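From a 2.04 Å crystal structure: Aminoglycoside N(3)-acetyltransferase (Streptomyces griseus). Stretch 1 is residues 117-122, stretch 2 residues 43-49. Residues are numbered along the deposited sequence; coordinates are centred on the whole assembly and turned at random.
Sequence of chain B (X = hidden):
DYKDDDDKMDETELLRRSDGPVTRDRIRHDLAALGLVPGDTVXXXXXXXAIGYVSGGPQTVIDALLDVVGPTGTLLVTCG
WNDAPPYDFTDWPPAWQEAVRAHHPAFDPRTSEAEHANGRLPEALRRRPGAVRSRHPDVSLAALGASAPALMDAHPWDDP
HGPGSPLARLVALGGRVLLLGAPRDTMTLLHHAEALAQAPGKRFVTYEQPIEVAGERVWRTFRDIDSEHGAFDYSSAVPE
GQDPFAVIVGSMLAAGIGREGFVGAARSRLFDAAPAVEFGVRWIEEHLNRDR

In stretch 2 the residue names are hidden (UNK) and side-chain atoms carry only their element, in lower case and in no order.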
ATOM      1  N   ALA B 117       4.668  -1.437  -8.483  1.00 49.40           N
ATOM      2  CA  ALA B 117       6.074  -1.353  -8.858  1.00 53.70           C
ATOM      3  C   ALA B 117       6.709  -0.030  -8.444  1.00 54.31           C
ATOM      4  O   ALA B 117       7.928   0.036  -8.309  1.00 53.46           O
ATOM      5  CB  ALA B 117       6.219  -1.558 -10.362  1.00 54.16           C
ATOM      6  N   ASN B 118       5.928   1.034  -8.244  1.00 52.18           N
ATOM      7  CA  ASN B 118       6.545   2.280  -7.798  1.00 55.54           C
ATOM      8  C   ASN B 118       6.887   2.278  -6.306  1.00 53.48           C
ATOM      9  O   ASN B 118       7.563   3.205  -5.837  1.00 51.02           O
ATOM     10  CB  ASN B 118       5.643   3.459  -8.158  1.00 57.83           C
ATOM     11  CG  ASN B 118       5.482   3.607  -9.662  1.00 60.36           C
ATOM     12  OD1 ASN B 118       6.322   3.121 -10.426  1.00 64.86           O
ATOM     13  ND2 ASN B 118       4.386   4.215 -10.095  1.00 53.40           N
ATOM     14  N   GLY B 119       6.499   1.242  -5.572  1.00 51.20           N
ATOM     15  CA  GLY B 119       6.933   1.095  -4.193  1.00 50.23           C
ATOM     16  C   GLY B 119       6.056   1.916  -3.272  1.00 45.08           C
ATOM     17  O   GLY B 119       5.070   2.526  -3.680  1.00 45.91           O
ATOM     18  N   ARG B 120       6.408   1.929  -2.023  1.00 42.34           N
ATOM     19  CA  ARG B 120       5.637   2.615  -1.056  1.00 39.93           C
ATOM     20  C   ARG B 120       5.624   4.120  -1.089  1.00 39.17           C
ATOM     21  O   ARG B 120       4.723   4.694  -0.576  1.00 45.33           O
ATOM     22  CB  ARG B 120       6.023   2.151   0.333  1.00 39.59           C
ATOM     23  CG  ARG B 120       5.576   0.768   0.706  1.00 41.50           C
ATOM     24  CD  ARG B 120       6.386   0.273   1.884  1.00 50.95           C
ATOM     25  NE  ARG B 120       5.786   0.738   3.096  1.00 58.71           N
ATOM     26  CZ  ARG B 120       6.391   0.899   4.250  1.00 54.78           C
ATOM     27  NH1 ARG B 120       7.648   0.605   4.405  1.00 47.51           N
ATOM     28  NH2 ARG B 120       5.696   1.345   5.252  1.00 50.61           N
ATOM     29  N   LEU B 121       6.609   4.760  -1.664  1.00 37.28           N
ATOM     30  CA  LEU B 121       6.628   6.221  -1.468  1.00 37.57           C
ATOM     31  C   LEU B 121       5.516   6.955  -2.233  1.00 37.11           C
ATOM     32  O   LEU B 121       4.896   7.870  -1.668  1.00 37.27           O
ATOM     33  CB  LEU B 121       7.993   6.833  -1.822  1.00 39.29           C
ATOM     34  CG  LEU B 121       8.848   7.238  -0.620  1.00 35.69           C
ATOM     35  CD1 LEU B 121       8.136   8.314   0.231  1.00 35.84           C
ATOM     36  CD2 LEU B 121       9.207   5.967   0.224  1.00 36.00           C
ATOM     37  N   PRO B 122       5.250   6.640  -3.515  1.00 37.17           N
ATOM     38  CA  PRO B 122       4.141   7.354  -4.202  1.00 37.45           C
ATOM     39  C   PRO B 122       2.802   7.112  -3.546  1.00 42.55           C
ATOM     40  O   PRO B 122       1.971   8.016  -3.476  1.00 40.74           O
ATOM     41  CB  PRO B 122       4.183   6.785  -5.632  1.00 37.43           C
ATOM     42  CG  PRO B 122       5.661   6.426  -5.817  1.00 36.84           C
ATOM     43  CD  PRO B 122       6.057   5.851  -4.463  1.00 38.51           C
ATOM     44  N   UNK B  43      10.463  16.062  -8.395  1.00 37.39           N
ATOM     45  CA  UNK B  43       9.868  14.754  -8.633  1.00 37.84           C
ATOM     46  C   UNK B  43      10.854  13.672  -8.179  1.00 36.33           C
ATOM     47  O   UNK B  43      12.031  13.717  -8.532  1.00 35.12           O
ATOM     48  s   UNK B  43       8.451  13.349 -12.226  1.00 49.85           S
ATOM     49  c   UNK B  43       7.318  11.949 -12.187  1.00 53.73           C
ATOM     50  c   UNK B  43       9.562  14.610 -10.121  1.00 37.31           C
ATOM     51  c   UNK B  43       8.981  13.285 -10.502  1.00 41.11           C
ATOM     52  N   UNK B  44      10.395  12.705  -7.392  1.00 35.27           N
ATOM     53  CA  UNK B  44      11.358  11.789  -6.815  1.00 33.80           C
ATOM     54  C   UNK B  44      10.884  10.348  -6.946  1.00 35.68           C
ATOM     55  O   UNK B  44       9.687  10.058  -6.862  1.00 33.75           O
ATOM     56  c   UNK B  44      10.586  11.968  -4.368  1.00 35.98           C
ATOM     57  c   UNK B  44       9.508  12.829  -4.290  1.00 34.25           C
ATOM     58  c   UNK B  44      11.695  12.183  -5.366  1.00 33.01           C
ATOM     59  c   UNK B  44       9.680  10.690  -2.530  1.00 34.07           C
ATOM     60  c   UNK B  44       8.500  12.611  -3.342  1.00 33.50           C
ATOM     61  c   UNK B  44      10.665  10.912  -3.471  1.00 38.02           C
ATOM     62  c   UNK B  44       8.583  11.533  -2.475  1.00 34.11           C
ATOM     63  N   UNK B  45      11.855   9.478  -7.245  1.00 31.80           N
ATOM     64  CA  UNK B  45      11.726   8.036  -7.375  1.00 34.22           C
ATOM     65  C   UNK B  45      12.575   7.389  -6.289  1.00 36.77           C
ATOM     66  O   UNK B  45      13.742   7.766  -6.110  1.00 36.91           O
ATOM     67  n   UNK B  45      10.040   8.803 -11.444  1.00 40.82           N
ATOM     68  n   UNK B  45      11.826   9.445 -10.441  1.00 43.40           N
ATOM     69  c   UNK B  45      12.234   7.597  -8.754  1.00 34.08           C
ATOM     70  c   UNK B  45      10.951   9.758 -11.387  1.00 42.47           C
ATOM     71  c   UNK B  45      10.337   7.837 -10.509  1.00 40.59           C
ATOM     72  c   UNK B  45      11.472   8.229  -9.879  1.00 41.71           C
ATOM     73  N   UNK B  46      12.010   6.414  -5.583  1.00 36.63           N
ATOM     74  CA  UNK B  46      12.585   5.948  -4.327  1.00 36.17           C
ATOM     75  C   UNK B  46      12.696   4.432  -4.322  1.00 37.01           C
ATOM     76  O   UNK B  46      11.739   3.726  -4.668  1.00 35.66           O
ATOM     77  c   UNK B  46      11.751   6.388  -3.126  1.00 36.50           C
ATOM     78  o   UNK B  46      11.467   7.778  -3.230  1.00 33.77           O
ATOM     79  c   UNK B  46      12.539   6.106  -1.791  1.00 33.29           C
ATOM     80  N   UNK B  47      13.844   3.932  -3.877  1.00 35.15           N
ATOM     81  CA  UNK B  47      13.966   2.529  -3.489  1.00 35.65           C
ATOM     82  C   UNK B  47      14.255   2.565  -1.989  1.00 37.91           C
ATOM     83  O   UNK B  47      15.393   2.750  -1.551  1.00 36.02           O
ATOM     84  n   UNK B  47      14.899  -0.476  -6.295  1.00 55.25           N
ATOM     85  c   UNK B  47      15.205  -0.953  -7.494  1.00 50.71           C
ATOM     86  c   UNK B  47      15.196   0.358  -4.012  1.00 49.78           C
ATOM     87  c   UNK B  47      15.847  -0.382  -5.192  1.00 52.36           C
ATOM     88  n   UNK B  47      16.439  -1.365  -7.738  1.00 55.11           N
ATOM     89  n   UNK B  47      14.285  -0.998  -8.440  1.00 46.70           N
ATOM     90  c   UNK B  47      15.035   1.823  -4.322  1.00 36.05           C
ATOM     91  N   UNK B  48      13.190   2.426  -1.199  1.00 37.20           N
ATOM     92  CA  UNK B  48      13.267   2.757   0.215  1.00 36.26           C
ATOM     93  C   UNK B  48      14.302   1.909   0.954  1.00 36.53           C
ATOM     94  O   UNK B  48      15.049   2.430   1.781  1.00 34.81           O
ATOM     95  c   UNK B  48      10.289   2.513   2.795  1.00 40.94           C
ATOM     96  c   UNK B  48      11.748   2.802   2.366  1.00 40.66           C
ATOM     97  c   UNK B  48      11.881   2.604   0.852  1.00 36.80           C
ATOM     98  c   UNK B  48      12.143   4.248   2.797  1.00 36.32           C
ATOM     99  N   UNK B  49      14.361   0.602   0.691  1.00 31.16           N
ATOM    100  CA  UNK B  49      15.320  -0.231   1.419  1.00 34.63           C
ATOM    101  C   UNK B  49      16.769   0.126   1.103  1.00 33.99           C
ATOM    102  O   UNK B  49      17.664  -0.191   1.893  1.00 35.49           O
ATOM    103  o   UNK B  49      13.791  -2.071   1.533  1.00 45.28           O
ATOM    104  c   UNK B  49      15.082  -1.710   1.098  1.00 37.90           C
TER
HETATM  105  O   HOH W   1       9.170   5.684  -6.304  1.00 38.06           O
HETATM  106  O   HOH W   2       8.720   3.872  -3.406  1.00 39.02           O

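Position 43 opens the stretch in a strand that begins earlier in the chain. Its side chain has four heavy atoms in an unbranched line, two carbons, a sulfur and a terminal carbon. A thioether with one further carbon beyond the sulfur is methionine, and Met 43, extended with all three chi angles in t, takes no part in the contact.

Position 44 carries one carbon followed by a ring of six carbons, with no heteroatom attached, and the edge of the ring lies against CD1 of Leu 121. A hydroxyl would mark tyrosine; its absence makes the residue phenylalanine. The CA-to-CB bond of Phe 44 points sideways, but the end of the side chain comes nearer; chi1 is p (70°), and CE2 of Phe 44 is 4.0 Å from CD1 of Leu 121.

At position 45 a single carbon leads to a five-membered ring of three carbons and two nitrogens. This imidazole identifies histidine. The CA-to-CB bond of His 45 points away from stretch 1, though the end of the side chain comes nearer without making contact, CD2 of His 45 lying 6.2 Å from OD1 of Asn 118; its NE2 is hydrogen-bonded elsewhere in the structure.

Position 46 has three side-chain atoms: a carbon carrying one oxygen and one carbon. The oxygen lies against Leu 121, 3.7 Å from its CG. Valine would have the same fork, but with two carbons on the branch; the oxygen on the fork rules it out, and the residue is threonine. Thr 46 points toward stretch 1, and its OG1 makes no hydrogen bond across the contact.

Position 47 shows three carbons, a nitrogen, and then a carbon bearing two more nitrogens. This guanidinium belongs to arginine. Arg 47 is exposed, points away and makes no contact with stretch 1.

Position 48 has four carbons, forked at the second, and the fork approaches both Arg 120 and Leu 121. Branching at the second carbon rather than the first distinguishes leucine from isoleucine. CD2 of Leu 48 lies 3.6 Å from NH1 of Arg 120, oblique to the guanidinium. Both branches of Leu 48 lie near CD2 of Leu 121, CD1 at 4.3 Å and CD2 at 4.4 Å.

Position 49 has one carbon and one oxygen, the hydroxymethyl group of serine. Ser 49 is exposed and lies out of reach of stretch 1.

The contact buries 270 Å² and centres on Leu 121, whose side chain points toward stretch 2 and packs against Phe 44, Thr 46 and Leu 48. No direct hydrogen bond joins the stretches; water links their backbones instead. Water 1 accepts from N of Thr 46 (3.0 Å) and donates to O of Asn 118 (3.0 Å). Water 2 donates to O of Asn 118 (2.8 Å) and O of Thr 46 (3.3 Å) and accepts from N of Leu 121 (2.9 Å). Apolar packing is thus accompanied by solvent bridges that satisfy polar backbone atoms near Gly 119.

Stretch 2 43-49: MFHTRLS
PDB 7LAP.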